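Side-chain contact in gamma-hexachlorocyclohexane dehydrochlorinase (Sphingomonas paucimobilis, PDB 3A76), which catalyses two successive dehydrochlorinations that turn the pesticide lindane, by way of pentachlorocyclohexene, into 1,3,4,6-tetrachloro-1,4-cyclohexadiene: residues 39-44 / 131-136. Residues are numbered along the deposited sequence; the frame is centred on the assembly and turned at random.
Sequences DKLIAV and AVFTDE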
loop_
_atom_site.group_PDB
_atom_site.type_symbol
_atom_site.label_atom_id
_atom_site.label_comp_id
_atom_site.label_asym_id
_atom_site.label_seq_id
_atom_site.Cartn_x
_atom_site.Cartn_y
_atom_site.Cartn_z
ATOM N N ASP B 39 -10.383 1.576 6.941
ATOM C CA ASP B 39 -10.980 2.031 8.228
ATOM C C ASP B 39 -10.475 1.287 9.442
ATOM O O ASP B 39 -10.235 1.888 10.485
ATOM C CB ASP B 39 -12.497 1.899 8.222
ATOM C CG ASP B 39 -13.173 2.951 7.390
ATOM O OD1 ASP B 39 -12.552 4.001 7.152
ATOM O OD2 ASP B 39 -14.329 2.724 6.974
ATOM N N LYS B 40 -10.325 -0.029 9.329
ATOM C CA LYS B 40 -9.891 -0.779 10.486
ATOM C C LYS B 40 -8.539 -0.268 10.911
ATOM O O LYS B 40 -8.319 -0.001 12.085
ATOM C CB LYS B 40 -9.818 -2.294 10.232
ATOM C CG LYS B 40 -10.100 -3.071 11.515
ATOM C CD LYS B 40 -9.255 -4.289 11.716
ATOM C CE LYS B 40 -8.001 -3.946 12.507
ATOM N NZ LYS B 40 -7.108 -5.128 12.597
ATOM N N LEU B 41 -7.636 -0.140 9.940
ATOM C CA LEU B 41 -6.267 0.293 10.190
ATOM C C LEU B 41 -6.209 1.735 10.728
ATOM O O LEU B 41 -5.565 2.003 11.739
ATOM C CB LEU B 41 -5.455 0.145 8.903
ATOM C CG LEU B 41 -4.762 -1.189 8.581
ATOM C CD1 LEU B 41 -5.186 -2.417 9.435
ATOM C CD2 LEU B 41 -4.810 -1.463 7.092
ATOM N N ILE B 42 -6.911 2.639 10.061
ATOM C CA ILE B 42 -6.971 4.051 10.468
ATOM C C ILE B 42 -7.496 4.189 11.900
ATOM O O ILE B 42 -6.932 4.940 12.713
ATOM C CB ILE B 42 -7.853 4.870 9.485
ATOM C CG1 ILE B 42 -7.177 4.928 8.105
ATOM C CG2 ILE B 42 -8.117 6.302 10.031
ATOM C CD1 ILE B 42 -8.131 5.169 6.933
ATOM N N ALA B 43 -8.554 3.433 12.212
ATOM C CA ALA B 43 -9.207 3.549 13.508
ATOM C C ALA B 43 -8.280 3.085 14.610
ATOM O O ALA B 43 -8.273 3.655 15.701
ATOM C CB ALA B 43 -10.514 2.768 13.532
ATOM N N VAL B 44 -7.488 2.065 14.321
ATOM C CA VAL B 44 -6.521 1.571 15.289
ATOM C C VAL B 44 -5.368 2.576 15.475
ATOM O O VAL B 44 -4.939 2.846 16.597
ATOM C CB VAL B 44 -5.963 0.187 14.873
ATOM C CG1 VAL B 44 -4.677 -0.113 15.628
ATOM C CG2 VAL B 44 -7.003 -0.915 15.096
ATOM N N ALA B 131 2.135 -8.890 8.823
ATOM C CA ALA B 131 1.017 -9.762 9.131
ATOM C C ALA B 131 0.106 -9.994 7.942
ATOM O O ALA B 131 0.045 -9.183 7.030
ATOM C CB ALA B 131 0.216 -9.239 10.351
ATOM N N VAL B 132 -0.580 -11.129 7.960
ATOM C CA VAL B 132 -1.569 -11.468 6.957
ATOM C C VAL B 132 -2.968 -11.373 7.571
ATOM O O VAL B 132 -3.205 -11.845 8.707
ATOM C CB VAL B 132 -1.285 -12.885 6.360
ATOM C CG1 VAL B 132 -2.464 -13.403 5.503
ATOM C CG2 VAL B 132 -0.014 -12.847 5.537
ATOM N N PHE B 133 -3.881 -10.746 6.830
ATOM C CA PHE B 133 -5.294 -10.732 7.187
ATOM C C PHE B 133 -6.077 -11.761 6.361
ATOM O O PHE B 133 -5.947 -11.808 5.135
ATOM C CB PHE B 133 -5.888 -9.332 6.972
ATOM C CG PHE B 133 -5.251 -8.255 7.823
ATOM C CD1 PHE B 133 -4.889 -7.035 7.264
ATOM C CD2 PHE B 133 -5.025 -8.457 9.180
ATOM C CE1 PHE B 133 -4.322 -6.027 8.053
ATOM C CE2 PHE B 133 -4.441 -7.457 9.978
ATOM C CZ PHE B 133 -4.094 -6.245 9.413
ATOM N N THR B 134 -6.867 -12.595 7.044
ATOM C CA THR B 134 -7.800 -13.508 6.390
ATOM C C THR B 134 -9.160 -13.029 6.865
ATOM O O THR B 134 -9.462 -13.062 8.061
ATOM C CB THR B 134 -7.563 -14.986 6.789
ATOM O OG1 THR B 134 -6.160 -15.277 6.740
ATOM C CG2 THR B 134 -8.313 -15.958 5.848
ATOM N N ASP B 135 -9.955 -12.539 5.926
ATOM C CA ASP B 135 -11.165 -11.822 6.257
ATOM C C ASP B 135 -12.389 -12.424 5.582
ATOM O O ASP B 135 -12.292 -13.053 4.516
ATOM C CB ASP B 135 -11.049 -10.349 5.821
ATOM C CG ASP B 135 -9.954 -9.586 6.554
ATOM O OD1 ASP B 135 -9.417 -8.621 5.962
ATOM O OD2 ASP B 135 -9.645 -9.926 7.712
ATOM N N GLU B 136 -13.536 -12.200 6.218
ATOM C CA GLU B 136 -14.833 -12.449 5.619
ATOM C C GLU B 136 -15.640 -11.195 5.790
ATOM O O GLU B 136 -15.626 -10.593 6.867
ATOM C CB GLU B 136 -15.548 -13.587 6.324
ATOM C CG GLU B 136 -14.937 -14.965 6.141
ATOM C CD GLU B 136 -15.690 -16.005 6.954
ATOM O OE1 GLU B 136 -15.077 -17.012 7.350
ATOM O OE2 GLU B 136 -16.896 -15.788 7.224
#
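Leu41 and Phe133 meet where helix 22-45 faces the inner surface of the curved sheet, in the cone-like alpha+beta barrel of the SnoaL-like fold. The backbones stay well apart, with the CA atoms of Lys40 and Phe133 11.4 Å from each other, and the gap is bridged by the Phe133 ring, one branch of Leu41 and the chain of Lys40. Only one leucine branch does the apolar touching: Leu41 CD1 sits 4.0 Å from both Phe133 CE1 and Phe133 CZ, approaching the far end of the ring obliquely. It reaches there through an unusual second torsion (chi2 13°), which nearly eclipses CD1 with CA and suggests some strain. Lys40, one residue earlier on the helix, bends midway along its chain (chi3 91°) and brings its ammonium to the ring carbon next to CZ, Lys40 NZ lying 4.4 Å from Phe133 CE2, a loose approach again oblique to the ring. Arg149 of strand 143-158 makes a cation-pi contact with Phe133, forms a salt bridge to Asp135 and brings its guanidinium close to Lys40. At their nearest atoms, the side chain of Leu41 is also about 3 Å from that of His93, the inferred proton acceptor, and about 4 Å from that of Asp45, likewise inferred to be in the active site; a bound spermidine comes, nearest atom to nearest atom, about 4 Å from the side chain of Phe133. With no hydrogen bond between the two segments, the contact is a small, buried apolar wall beside cationic groups and near the inferred catalytic residues, consistent with a pocket for an apolar, chlorinated substrate.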